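Local coordinates for protein glucosidase (Croceicoccus marinus, PDB 5Z3K) that is a beta-glucosidase of glycoside hydrolase family 39 that probably hydrolyses O-glycosidic bonds, at residues L9-G14 with Y424-G429; R21-T26 with S294-A299; W59-D64 with D92-Q97; D212-Q217 with Y253-T258. All coordinates share one frame; numbering follows the deposited sequence.

The chain starts in a nine-stranded mixed sheet. There strand 6-13 pairs with strand 423-429 in contact 1. Contact 1 closes a loop of 409 residues, and the other three contacts lie within it. The chain then enters the eight-stranded barrel. Contact 2 joins the approaches to its first and eighth strands, 25-27 and 298-301, and so closes the barrel. Contacts 3 and 4 lie within that loop and follow one another without crossing. Contact 3 sets a loop after the second strand against helix 89-100. Contact 4 joins helix 208-216 to the loop after helix 238-252. The centres of contacts 1 and 3 are about 44 Å apart, on opposite sides of the chain's centre.

Contact 1 of 4, residues L9-G14 with Y424-G429; sequences LSVNAG and YTLEIG
Glu427 O is gripped by two donors of strand 9-13. Val11 N gives it a hydrogen bond of 2.8 Å, and the CA-H of Ser10 adds a weaker contact, with Ser10 CA 3.2 Å from Glu427 O. Leu9 O is held in the same way. Glu427 N binds Leu9 O at 2.8 Å, and the CA-H of Leu426 leans on the same oxygen. Leu9 N to Thr425 O, Gly429 N to Val11 O and Ala13 N to Gly429 O complete the ladder. The strands run parallel, 17° apart, inside a nine-stranded mixed sheet beside the barrel; every other neighbouring pair in that sheet is antiparallel. On one face, Leu426 CD1 reaches across to Leu9 CB at 3.6 Å and to Val11 CG2 at 3.9 Å. The methyl Ile428 CG2 lies alongside Val11 CG1, both side chains pointing the same way, and meets Ala13 CB at 3.7 Å. This face packs on Ile372 and Ile374 of strand 369-376, which is consistent with a strongly curled sheet. Tyr424 OH is hydrogen-bonded to Glu476. Asn12 CG is anti to the backbone N (chi1 -170°), and Asn12 OD1 accepts from Gly14 N at 3.0 Å in an Asx turn.

Contact 2 of 4, residues R21-T26 with S294-A299; sequences RQLHGT and SEVDKA
Arg21 and Leu23 both set CG beside the backbone N, anti to the carbonyl carbon, and both reach for the 294-299 segment. The Arg21 chain then bends at chi3 (-66°), which turns NE out of the extended line. The guanidinium meets the carbonyl of Val296 at its edge. Arg21 NH1 donates to Val296 O at 2.8 Å, with the donor in the carbonyl plane and the oxygen close to the guanidinium plane. NH2 adds a weak bond to the same oxygen, so one carbonyl takes two N-H groups. Two waters extend the grip of NH1. One passes on to Asp297 OD1, though its bond to NH1 is weak; the other bridges from NH1 to Asp297 O. Asp297 OD1 itself lies 4.2 Å from Arg21 NH1, well out of the guanidinium plane, so any direct attraction is probably only electrostatic. Asp297 OD2 is bound to Leu260 N. Leu23 packs on the next residues. Leu23 CD2 touches Asp297 O at 3.3 Å, and Leu23 CB lies 4.3 Å from Ala299 CB. Further on, Gly25 CA comes within 3.0 Å of Ala299 O; with no CB facing that oxygen, the backbones can come so near. Ser294 OG accepts from Val296 N in an ST turn and is hydrogen-bonded to Met291 O. Here the first strand of the barrel, 25-27, meets the eighth, 298-301, and the parallel barrel closes as in TIM-barrel enzymes. Helix 238-252 lies against Val296, strand 259-266 flanks Lys298 and Ala299, and helix 329-341 packs on His24 and Thr26.

Contact 3 of 4, residues W59-D64 with D92-Q97; sequences WVSRLD and DTWVGQ
Trp59 and Trp94 overlap, with their side chains running opposite ways. They join a loop that follows the second barrel strand, 53-55, to helix 89-100, one of the helices outside the TIM barrel. The CB of Trp94 sits over the centre of the six-membered ring of Trp59, 3.5 Å from its centroid and only 5° off the ring normal. This is a CH-pi contact. In return, Trp59 CG, set anti to the carbonyl carbon (chi1 -58°), lies over the face of the Trp94 ring, shifted toward its rim. The two five-membered rings are 4.6 Å apart between centroids, with planes at 31°, so the pair is tilted rather than parallel. Trp59 CB meets Trp94 CE3 at 3.6 Å. On the helix, Val95 CG2 touches Trp59 CZ3 at 3.8 Å, and these two side chains cross at about a right angle. Val60 CB packs on Trp94 CH2 at 3.8 Å. The indole N-H of Trp94 is used elsewhere, in a hydrogen bond to Ala31 O. Ser61 OG, hydrogen-bonded to Thr91 OG1, lies at the edge of the Trp94 ring. The tightest approach is Val60 N to Trp94 CZ3, at 3.2 Å.

Contact 4 of 4, residues D212-Q217 with Y253-T258; sequences DYVKQQ and YGFTDT
Phe255 pushes the tip of its ring into helix 208-216, where Phe255 CZ meets Val214 CG2 at 3.5 Å. The ring comes in edge first. Lys215 N lies near its plane, 3.7 Å from Phe255 CZ, and Lys215 CB is 3.9 Å from Phe255 CE2. The ring thus wedges between the valine methyl and the base of the lysine, and the two side chains Val214 and Phe255 cross at a slant. Lys215 runs straight out from there. Its CG is anti to the backbone N (chi1 179°), and the chain stays extended as far as CE. This carries Lys215 CD to within 3.5 Å of Tyr253 O, while the same CD sits at the edge of the Tyr253 ring, near its plane. The aliphatic part of the lysine does the packing. Tyr253 reaches one turn further back along the helix. Tyr253 CE2 lies 3.8 Å from Asp212 N and 4.0 Å from Asp212 CB. No hydrogen bond joins the two segments, so the contact rests on van der Waals packing. The loop gets its shape from a Schellman motif that ends helix 238-252, with Gly254 at positive phi as the C-prime residue. A type I turn from Phe255 to Thr258 then leads to strand 259-266. The contact lies at the surface and joins helix 208-216 to the loop after the next outer helix, 238-252. Tyr253 and Phe255 also touch Leu211 of helix 208-216, Phe255 touches Val250 of helix 238-252, and Val214 packs on Tyr176 of helix 169-186.

Contact 1 of 4, residues L9-G14 with Y424-G429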
loop_
_atom_site.group_PDB
_atom_site.type_symbol
_atom_site.label_atom_id
_atom_site.label_comp_id
_atom_site.label_asym_id
_atom_site.label_seq_id
_atom_site.Cartn_x
_atom_site.Cartn_y
_atom_site.Cartn_z
ATOM N N LEU A 9 20.902 -11.728 15.713
ATOM C CA LEU A 9 19.971 -12.283 14.743
ATOM C C LEU A 9 20.542 -13.553 14.141
ATOM O O LEU A 9 21.752 -13.664 13.934
ATOM C CB LEU A 9 19.666 -11.285 13.619
ATOM C CG LEU A 9 19.045 -9.971 14.075
ATOM C CD1 LEU A 9 19.092 -8.928 12.964
ATOM C CD2 LEU A 9 17.619 -10.255 14.513
ATOM N N SER A 10 19.667 -14.512 13.856
ATOM C CA SER A 10 20.084 -15.718 13.165
ATOM C C SER A 10 19.047 -16.089 12.118
ATOM O O SER A 10 17.842 -15.992 12.365
ATOM C CB SER A 10 20.287 -16.887 14.140
ATOM O OG SER A 10 19.206 -16.965 15.041
ATOM N N VAL A 11 19.536 -16.534 10.961
ATOM C CA VAL A 11 18.715 -16.929 9.823
ATOM C C VAL A 11 19.147 -18.314 9.369
ATOM O O VAL A 11 20.346 -18.589 9.263
ATOM C CB VAL A 11 18.856 -15.926 8.662
ATOM C CG1 VAL A 11 18.302 -16.516 7.358
ATOM C CG2 VAL A 11 18.173 -14.618 9.011
ATOM N N ASN A 12 18.178 -19.189 9.121
ATOM C CA ASN A 12 18.425 -20.454 8.435
ATOM C C ASN A 12 18.042 -20.251 6.975
ATOM O O ASN A 12 16.854 -20.181 6.646
ATOM C CB ASN A 12 17.627 -21.605 9.054
ATOM C CG ASN A 12 18.048 -22.968 8.504
ATOM O OD1 ASN A 12 18.456 -23.083 7.347
ATOM N ND2 ASN A 12 17.942 -24.010 9.335
ATOM N N ALA A 13 19.044 -20.175 6.103
ATOM C CA ALA A 13 18.832 -19.877 4.692
ATOM C C ALA A 13 18.527 -21.111 3.849
ATOM O O ALA A 13 18.313 -20.979 2.642
ATOM C CB ALA A 13 20.058 -19.154 4.124
ATOM N N GLY A 14 18.458 -22.292 4.452
ATOM C CA GLY A 14 18.338 -23.518 3.689
ATOM C C GLY A 14 16.968 -24.153 3.705
ATOM O O GLY A 14 16.758 -25.179 3.056
ATOM N N TYR A 424 23.902 -4.602 15.339
ATOM C CA TYR A 424 23.430 -5.976 15.278
ATOM C C TYR A 424 24.580 -6.870 14.846
ATOM O O TYR A 424 25.534 -6.431 14.197
ATOM C CB TYR A 424 22.242 -6.124 14.298
ATOM C CG TYR A 424 22.658 -5.935 12.856
ATOM C CD1 TYR A 424 23.122 -7.006 12.095
ATOM C CD2 TYR A 424 22.632 -4.672 12.261
ATOM C CE1 TYR A 424 23.538 -6.828 10.787
ATOM C CE2 TYR A 424 23.033 -4.495 10.950
ATOM C CZ TYR A 424 23.484 -5.572 10.221
ATOM O OH TYR A 424 23.899 -5.394 8.918
ATOM N N THR A 425 24.475 -8.140 15.198
ATOM C CA THR A 425 25.245 -9.164 14.515
ATOM C C THR A 425 24.258 -10.215 14.035
ATOM O O THR A 425 23.249 -10.465 14.690
ATOM C CB THR A 425 26.345 -9.771 15.402
ATOM O OG1 THR A 425 27.072 -10.746 14.645
ATOM C CG2 THR A 425 25.741 -10.423 16.642
ATOM N N LEU A 426 24.529 -10.785 12.859
ATOM C CA LEU A 426 23.566 -11.608 12.140
ATOM C C LEU A 426 24.278 -12.847 11.622
ATOM O O LEU A 426 25.228 -12.729 10.848
ATOM C CB LEU A 426 22.949 -10.820 10.970
ATOM C CG LEU A 426 22.255 -11.634 9.871
ATOM C CD1 LEU A 426 21.009 -12.347 10.424
ATOM C CD2 LEU A 426 21.884 -10.741 8.672
ATOM N N GLU A 427 23.823 -14.034 12.021
ATOM C CA GLU A 427 24.432 -15.275 11.548
ATOM C C GLU A 427 23.479 -15.974 10.586
ATOM O O GLU A 427 22.363 -16.350 10.967
ATOM C CB GLU A 427 24.792 -16.201 12.708
ATOM C CG GLU A 427 25.374 -17.534 12.244
ATOM C CD GLU A 427 26.251 -18.211 13.287
ATOM O OE1 GLU A 427 26.573 -17.586 14.322
ATOM O OE2 GLU A 427 26.630 -19.376 13.057
ATOM N N ILE A 428 23.921 -16.160 9.347
ATOM C CA ILE A 428 23.150 -16.858 8.331
ATOM C C ILE A 428 23.797 -18.217 8.110
ATOM O O ILE A 428 24.959 -18.299 7.708
ATOM C CB ILE A 428 23.079 -16.066 7.017
ATOM C CG1 ILE A 428 22.624 -14.624 7.265
ATOM C CG2 ILE A 428 22.139 -16.750 6.056
ATOM C CD1 ILE A 428 23.738 -13.590 7.165
ATOM N N GLY A 429 23.051 -19.280 8.369
ATOM C CA GLY A 429 23.577 -20.612 8.169
ATOM C C GLY A 429 22.877 -21.356 7.052
ATOM O O GLY A 429 21.813 -20.937 6.591
#

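Contact 2 of 4, residues R21-T26 with S294-A299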
loop_
_atom_site.group_PDB
_atom_site.type_symbol
_atom_site.label_atom_id
_atom_site.label_comp_id
_atom_site.label_asym_id
_atom_site.label_seq_id
_atom_site.Cartn_x
_atom_site.Cartn_y
_atom_site.Cartn_z
ATOM N N ARG A 21 4.579 -13.099 1.340
ATOM C CA ARG A 21 3.339 -12.554 0.799
ATOM C C ARG A 21 3.614 -11.192 0.169
ATOM O O ARG A 21 4.214 -10.316 0.801
ATOM C CB ARG A 21 2.267 -12.444 1.891
ATOM C CG ARG A 21 1.948 -13.784 2.543
ATOM C CD ARG A 21 0.609 -13.756 3.298
ATOM N NE ARG A 21 0.666 -12.850 4.438
ATOM C CZ ARG A 21 -0.123 -11.797 4.595
ATOM N NH1 ARG A 21 -1.039 -11.516 3.678
ATOM N NH2 ARG A 21 0.000 -11.032 5.677
ATOM N N GLN A 22 3.167 -11.012 -1.071
ATOM C CA GLN A 22 3.523 -9.816 -1.841
ATOM C C GLN A 22 2.572 -8.678 -1.485
ATOM O O GLN A 22 1.519 -8.490 -2.107
ATOM C CB GLN A 22 3.504 -10.122 -3.333
ATOM C CG GLN A 22 4.825 -10.701 -3.841
ATOM C CD GLN A 22 5.067 -12.125 -3.356
ATOM O OE1 GLN A 22 4.284 -13.033 -3.646
ATOM N NE2 GLN A 22 6.152 -12.326 -2.608
ATOM N N LEU A 23 2.954 -7.894 -0.475
ATOM C CA LEU A 23 2.129 -6.798 0.009
ATOM C C LEU A 23 2.629 -5.425 -0.442
ATOM O O LEU A 23 2.124 -4.401 0.044
ATOM C CB LEU A 23 2.042 -6.835 1.537
ATOM C CG LEU A 23 1.400 -8.080 2.168
ATOM C CD1 LEU A 23 1.133 -7.856 3.676
ATOM C CD2 LEU A 23 0.133 -8.407 1.442
ATOM N N HIS A 24 3.597 -5.370 -1.363
ATOM C CA HIS A 24 4.204 -4.089 -1.743
ATOM C C HIS A 24 3.387 -3.393 -2.829
ATOM O O HIS A 24 3.833 -3.203 -3.962
ATOM C CB HIS A 24 5.643 -4.265 -2.214
ATOM C CG HIS A 24 6.487 -3.047 -1.998
ATOM N ND1 HIS A 24 6.723 -2.529 -0.745
ATOM C CD2 HIS A 24 7.169 -2.259 -2.865
ATOM C CE1 HIS A 24 7.496 -1.460 -0.848
ATOM N NE2 HIS A 24 7.788 -1.279 -2.124
ATOM N N GLY A 25 2.178 -2.991 -2.456
ATOM C CA GLY A 25 1.392 -2.120 -3.307
ATOM C C GLY A 25 1.597 -0.658 -2.963
ATOM O O GLY A 25 2.086 -0.319 -1.889
ATOM N N THR A 26 1.196 0.230 -3.877
ATOM C CA THR A 26 1.339 1.655 -3.603
ATOM C C THR A 26 0.381 2.432 -4.486
ATOM O O THR A 26 -0.259 1.886 -5.385
ATOM C CB THR A 26 2.774 2.144 -3.833
ATOM O OG1 THR A 26 2.946 3.416 -3.201
ATOM C CG2 THR A 26 3.052 2.308 -5.329
ATOM N N SER A 294 -0.180 -10.726 9.580
ATOM C CA SER A 294 -1.364 -9.949 9.950
ATOM C C SER A 294 -2.535 -10.403 9.093
ATOM O O SER A 294 -2.384 -11.210 8.176
ATOM C CB SER A 294 -1.132 -8.450 9.763
ATOM O OG SER A 294 -1.269 -8.107 8.390
ATOM N N GLU A 295 -3.709 -9.843 9.385
ATOM C CA GLU A 295 -4.885 -10.100 8.568
ATOM C C GLU A 295 -4.917 -9.263 7.293
ATOM O O GLU A 295 -5.862 -9.405 6.511
ATOM C CB GLU A 295 -6.157 -9.860 9.392
ATOM C CG GLU A 295 -6.229 -10.746 10.647
ATOM C CD GLU A 295 -6.249 -12.231 10.325
ATOM O OE1 GLU A 295 -6.747 -12.607 9.245
ATOM O OE2 GLU A 295 -5.794 -13.029 11.170
ATOM N N VAL A 296 -3.912 -8.412 7.051
ATOM C CA VAL A 296 -3.840 -7.684 5.790
ATOM C C VAL A 296 -3.540 -8.658 4.658
ATOM O O VAL A 296 -2.562 -9.418 4.705
ATOM C CB VAL A 296 -2.773 -6.577 5.856
ATOM C CG1 VAL A 296 -2.674 -5.853 4.515
ATOM C CG2 VAL A 296 -3.078 -5.596 6.984
ATOM N N ASP A 297 -4.369 -8.624 3.613
ATOM C CA ASP A 297 -4.154 -9.487 2.456
ATOM C C ASP A 297 -3.522 -8.760 1.280
ATOM O O ASP A 297 -2.819 -9.390 0.480
ATOM C CB ASP A 297 -5.476 -10.108 2.000
ATOM C CG ASP A 297 -6.036 -11.079 3.021
ATOM O OD1 ASP A 297 -5.261 -11.914 3.526
ATOM O OD2 ASP A 297 -7.239 -10.990 3.342
ATOM N N LYS A 298 -3.774 -7.460 1.160
ATOM C CA LYS A 298 -3.181 -6.602 0.146
ATOM C C LYS A 298 -3.021 -5.220 0.762
ATOM O O LYS A 298 -3.871 -4.788 1.549
ATOM C CB LYS A 298 -4.060 -6.501 -1.107
ATOM C CG LYS A 298 -4.288 -7.800 -1.845
ATOM C CD LYS A 298 -3.031 -8.285 -2.518
ATOM C CE LYS A 298 -3.366 -9.327 -3.601
ATOM N NZ LYS A 298 -4.654 -10.027 -3.305
ATOM N N ALA A 299 -1.943 -4.527 0.398
ATOM C CA ALA A 299 -1.624 -3.258 1.027
ATOM C C ALA A 299 -1.164 -2.252 -0.011
ATOM O O ALA A 299 -0.467 -2.616 -0.965
ATOM C CB ALA A 299 -0.531 -3.432 2.092
HETATM O O HOH W 1 -3.186 -13.094 2.039
HETATM O O HOH W 2 -1.484 -12.023 0.604
#

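Contact 3 of 4, residues W59-D64 with D92-Q97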
loop_
_atom_site.group_PDB
_atom_site.type_symbol
_atom_site.label_atom_id
_atom_site.label_comp_id
_atom_site.label_asym_id
_atom_site.label_seq_id
_atom_site.Cartn_x
_atom_site.Cartn_y
_atom_site.Cartn_z
ATOM N N TRP A 59 -4.254 8.947 -9.657
ATOM C CA TRP A 59 -4.208 9.317 -11.062
ATOM C C TRP A 59 -5.338 10.294 -11.396
ATOM O O TRP A 59 -6.274 10.509 -10.621
ATOM C CB TRP A 59 -4.335 8.084 -11.955
ATOM C CG TRP A 59 -3.299 7.004 -11.762
ATOM C CD1 TRP A 59 -2.128 7.075 -11.020
ATOM C CD2 TRP A 59 -3.335 5.688 -12.323
ATOM N NE1 TRP A 59 -1.452 5.882 -11.097
ATOM C CE2 TRP A 59 -2.170 5.012 -11.885
ATOM C CE3 TRP A 59 -4.239 5.013 -13.158
ATOM C CZ2 TRP A 59 -1.886 3.695 -12.259
ATOM C CZ3 TRP A 59 -3.967 3.701 -13.518
ATOM C CH2 TRP A 59 -2.790 3.052 -13.068
ATOM N N VAL A 60 -5.241 10.884 -12.585
ATOM C CA VAL A 60 -6.348 11.642 -13.157
ATOM C C VAL A 60 -7.236 10.649 -13.903
ATOM O O VAL A 60 -7.257 10.622 -15.140
ATOM C CB VAL A 60 -5.819 12.775 -14.063
ATOM C CG1 VAL A 60 -6.975 13.564 -14.699
ATOM C CG2 VAL A 60 -4.915 13.709 -13.254
ATOM N N SER A 61 -7.958 9.810 -13.148
ATOM C CA SER A 61 -8.664 8.644 -13.691
ATOM C C SER A 61 -9.969 8.424 -12.946
ATOM O O SER A 61 -10.311 7.305 -12.550
ATOM C CB SER A 61 -7.803 7.383 -13.609
ATOM O OG SER A 61 -6.574 7.587 -14.281
ATOM N N ARG A 62 -10.718 9.505 -12.758
ATOM C CA ARG A 62 -11.952 9.482 -11.991
ATOM C C ARG A 62 -13.153 9.352 -12.918
ATOM O O ARG A 62 -13.156 9.861 -14.043
ATOM C CB ARG A 62 -12.082 10.753 -11.147
ATOM C CG ARG A 62 -10.935 10.972 -10.187
ATOM C CD ARG A 62 -10.960 9.965 -9.065
ATOM N NE ARG A 62 -9.843 10.217 -8.162
ATOM C CZ ARG A 62 -9.817 11.167 -7.228
ATOM N NH1 ARG A 62 -10.866 11.966 -7.035
ATOM N NH2 ARG A 62 -8.736 11.308 -6.472
ATOM N N LEU A 63 -14.174 8.650 -12.438
ATOM C CA LEU A 63 -15.462 8.595 -13.124
ATOM C C LEU A 63 -16.338 9.638 -12.437
ATOM O O LEU A 63 -17.057 9.335 -11.484
ATOM C CB LEU A 63 -16.073 7.198 -13.064
ATOM C CG LEU A 63 -17.470 7.129 -13.700
ATOM C CD1 LEU A 63 -17.408 7.647 -15.128
ATOM C CD2 LEU A 63 -18.058 5.722 -13.654
ATOM N N ASP A 64 -16.243 10.886 -12.895
ATOM C CA ASP A 64 -16.982 11.951 -12.235
ATOM C C ASP A 64 -18.476 11.798 -12.513
ATOM O O ASP A 64 -18.889 11.272 -13.551
ATOM C CB ASP A 64 -16.482 13.327 -12.682
ATOM C CG ASP A 64 -16.696 14.405 -11.616
ATOM O OD1 ASP A 64 -17.063 14.064 -10.473
ATOM O OD2 ASP A 64 -16.482 15.603 -11.906
ATOM N N ASP A 92 -4.996 5.214 -19.852
ATOM C CA ASP A 92 -4.310 4.201 -20.648
ATOM C C ASP A 92 -2.806 4.277 -20.443
ATOM O O ASP A 92 -2.127 3.248 -20.360
ATOM C CB ASP A 92 -4.608 4.388 -22.140
ATOM C CG ASP A 92 -5.980 3.894 -22.546
ATOM O OD1 ASP A 92 -6.694 3.301 -21.711
ATOM O OD2 ASP A 92 -6.343 4.119 -23.722
ATOM N N THR A 93 -2.264 5.492 -20.394
ATOM C CA THR A 93 -0.825 5.654 -20.247
ATOM C C THR A 93 -0.353 5.115 -18.901
ATOM O O THR A 93 0.626 4.363 -18.826
ATOM C CB THR A 93 -0.469 7.126 -20.424
ATOM O OG1 THR A 93 -0.789 7.496 -21.771
ATOM C CG2 THR A 93 1.012 7.385 -20.180
ATOM N N TRP A 94 -1.070 5.455 -17.830
ATOM C CA TRP A 94 -0.669 4.991 -16.507
ATOM C C TRP A 94 -0.877 3.489 -16.353
ATOM O O TRP A 94 -0.075 2.807 -15.696
ATOM C CB TRP A 94 -1.429 5.776 -15.442
ATOM C CG TRP A 94 -0.931 7.202 -15.303
ATOM C CD1 TRP A 94 0.368 7.602 -15.200
ATOM C CD2 TRP A 94 -1.726 8.399 -15.227
ATOM N NE1 TRP A 94 0.437 8.972 -15.077
ATOM C CE2 TRP A 94 -0.833 9.485 -15.092
ATOM C CE3 TRP A 94 -3.102 8.657 -15.282
ATOM C CZ2 TRP A 94 -1.271 10.815 -15.004
ATOM C CZ3 TRP A 94 -3.542 9.983 -15.194
ATOM C CH2 TRP A 94 -2.627 11.043 -15.060
ATOM N N VAL A 95 -1.943 2.952 -16.953
ATOM C CA VAL A 95 -2.153 1.505 -16.928
ATOM C C VAL A 95 -1.017 0.798 -17.654
ATOM O O VAL A 95 -0.467 -0.200 -17.174
ATOM C CB VAL A 95 -3.525 1.157 -17.532
ATOM C CG1 VAL A 95 -3.625 -0.326 -17.893
ATOM C CG2 VAL A 95 -4.641 1.557 -16.563
ATOM N N GLY A 96 -0.639 1.315 -18.824
ATOM C CA GLY A 96 0.462 0.711 -19.550
ATOM C C GLY A 96 1.773 0.796 -18.791
ATOM O O GLY A 96 2.554 -0.158 -18.779
ATOM N N GLN A 97 2.021 1.927 -18.124
ATOM C CA GLN A 97 3.229 2.048 -17.311
ATOM C C GLN A 97 3.238 1.009 -16.205
ATOM O O GLN A 97 4.258 0.350 -15.962
ATOM C CB GLN A 97 3.333 3.445 -16.697
ATOM C CG GLN A 97 3.654 4.555 -17.700
ATOM C CD GLN A 97 3.457 5.937 -17.109
ATOM O OE1 GLN A 97 3.161 6.083 -15.917
ATOM N NE2 GLN A 97 3.614 6.970 -17.944
#

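Contact 4 of 4, residues D212-Q217 with Y253-T258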
loop_
_atom_site.group_PDB
_atom_site.type_symbol
_atom_site.label_atom_id
_atom_site.label_comp_id
_atom_site.label_asym_id
_atom_site.label_seq_id
_atom_site.Cartn_x
_atom_site.Cartn_y
_atom_site.Cartn_z
ATOM N N ASP A 212 -23.865 -4.905 6.116
ATOM C CA ASP A 212 -25.243 -5.383 6.218
ATOM C C ASP A 212 -25.927 -5.360 4.856
ATOM O O ASP A 212 -26.640 -6.304 4.495
ATOM C CB ASP A 212 -26.016 -4.541 7.234
ATOM C CG ASP A 212 -27.474 -4.985 7.382
ATOM O OD1 ASP A 212 -27.718 -6.121 7.841
ATOM O OD2 ASP A 212 -28.374 -4.189 7.043
ATOM N N TYR A 213 -25.687 -4.306 4.071
ATOM C CA TYR A 213 -26.328 -4.186 2.765
ATOM C C TYR A 213 -25.868 -5.279 1.809
ATOM O O TYR A 213 -26.692 -5.925 1.149
ATOM C CB TYR A 213 -26.057 -2.806 2.158
ATOM C CG TYR A 213 -26.568 -2.700 0.738
ATOM C CD1 TYR A 213 -25.758 -3.038 -0.347
ATOM C CD2 TYR A 213 -27.869 -2.279 0.479
ATOM C CE1 TYR A 213 -26.237 -2.959 -1.646
ATOM C CE2 TYR A 213 -28.350 -2.193 -0.813
ATOM C CZ TYR A 213 -27.529 -2.536 -1.870
ATOM O OH TYR A 213 -28.003 -2.456 -3.163
ATOM N N VAL A 214 -24.550 -5.473 1.678
ATOM C CA VAL A 214 -24.067 -6.465 0.721
ATOM C C VAL A 214 -24.478 -7.868 1.147
ATOM O O VAL A 214 -24.671 -8.751 0.302
ATOM C CB VAL A 214 -22.540 -6.341 0.530
ATOM C CG1 VAL A 214 -22.209 -5.042 -0.187
ATOM C CG2 VAL A 214 -21.809 -6.403 1.857
ATOM N N LYS A 215 -24.622 -8.101 2.453
ATOM C CA LYS A 215 -25.104 -9.396 2.923
ATOM C C LYS A 215 -26.574 -9.594 2.575
ATOM O O LYS A 215 -26.950 -10.597 1.959
ATOM C CB LYS A 215 -24.902 -9.523 4.430
ATOM C CG LYS A 215 -25.419 -10.840 4.983
ATOM C CD LYS A 215 -25.184 -10.955 6.475
ATOM C CE LYS A 215 -25.646 -12.305 6.982
ATOM N NZ LYS A 215 -26.506 -12.143 8.194
ATOM N N GLN A 216 -27.419 -8.642 2.967
ATOM C CA GLN A 216 -28.856 -8.797 2.765
ATOM C C GLN A 216 -29.229 -8.807 1.287
ATOM O O GLN A 216 -30.180 -9.490 0.898
ATOM C CB GLN A 216 -29.592 -7.688 3.508
ATOM C CG GLN A 216 -29.413 -7.777 5.014
ATOM C CD GLN A 216 -29.876 -9.115 5.571
ATOM O OE1 GLN A 216 -30.997 -9.556 5.305
ATOM N NE2 GLN A 216 -29.015 -9.769 6.350
ATOM N N GLN A 217 -28.498 -8.082 0.446
ATOM C CA GLN A 217 -28.801 -8.037 -0.978
ATOM C C GLN A 217 -27.929 -8.972 -1.803
ATOM O O GLN A 217 -27.984 -8.918 -3.036
ATOM C CB GLN A 217 -28.681 -6.606 -1.506
ATOM C CG GLN A 217 -29.501 -5.593 -0.724
ATOM C CD GLN A 217 -30.949 -6.036 -0.520
ATOM O OE1 GLN A 217 -31.565 -6.612 -1.415
ATOM N NE2 GLN A 217 -31.492 -5.768 0.667
ATOM N N TYR A 253 -20.210 -10.771 9.821
ATOM C CA TYR A 253 -21.253 -10.740 8.803
ATOM C C TYR A 253 -21.178 -11.921 7.849
ATOM O O TYR A 253 -21.832 -11.897 6.802
ATOM C CB TYR A 253 -21.198 -9.425 8.020
ATOM C CG TYR A 253 -21.714 -8.258 8.829
ATOM C CD1 TYR A 253 -20.902 -7.627 9.758
ATOM C CD2 TYR A 253 -23.025 -7.814 8.691
ATOM C CE1 TYR A 253 -21.366 -6.575 10.516
ATOM C CE2 TYR A 253 -23.499 -6.756 9.444
ATOM C CZ TYR A 253 -22.661 -6.144 10.359
ATOM O OH TYR A 253 -23.113 -5.095 11.123
ATOM N N GLY A 254 -20.409 -12.951 8.190
ATOM C CA GLY A 254 -20.309 -14.155 7.389
ATOM C C GLY A 254 -19.344 -14.090 6.223
ATOM O O GLY A 254 -19.226 -15.078 5.484
ATOM N N PHE A 255 -18.642 -12.976 6.039
ATOM C CA PHE A 255 -17.782 -12.788 4.867
ATOM C C PHE A 255 -16.374 -13.334 5.136
ATOM O O PHE A 255 -15.361 -12.637 5.030
ATOM C CB PHE A 255 -17.740 -11.313 4.477
ATOM C CG PHE A 255 -19.015 -10.797 3.863
ATOM C CD1 PHE A 255 -19.371 -11.150 2.572
ATOM C CD2 PHE A 255 -19.845 -9.938 4.571
ATOM C CE1 PHE A 255 -20.540 -10.665 1.993
ATOM C CE2 PHE A 255 -21.019 -9.449 3.998
ATOM C CZ PHE A 255 -21.362 -9.819 2.708
ATOM N N THR A 256 -16.318 -14.626 5.461
ATOM C CA THR A 256 -15.059 -15.225 5.882
ATOM C C THR A 256 -14.074 -15.404 4.734
ATOM O O THR A 256 -12.867 -15.491 4.986
ATOM C CB THR A 256 -15.319 -16.566 6.568
ATOM O OG1 THR A 256 -16.115 -17.396 5.717
ATOM C CG2 THR A 256 -16.056 -16.348 7.875
ATOM N N ASP A 257 -14.549 -15.450 3.489
ATOM C CA ASP A 257 -13.674 -15.577 2.332
ATOM C C ASP A 257 -13.239 -14.235 1.766
ATOM O O ASP A 257 -12.399 -14.206 0.861
ATOM C CB ASP A 257 -14.361 -16.378 1.226
ATOM C CG ASP A 257 -14.467 -17.853 1.559
ATOM O OD1 ASP A 257 -13.582 -18.364 2.280
ATOM O OD2 ASP A 257 -15.434 -18.498 1.098
ATOM N N THR A 258 -13.788 -13.143 2.272
ATOM C CA THR A 258 -13.475 -11.814 1.771
ATOM C C THR A 258 -12.111 -11.365 2.281
ATOM O O THR A 258 -11.814 -11.493 3.473
ATOM C CB THR A 258 -14.559 -10.832 2.216
ATOM O OG1 THR A 258 -15.808 -11.175 1.589
ATOM C CG2 THR A 258 -14.179 -9.409 1.865
#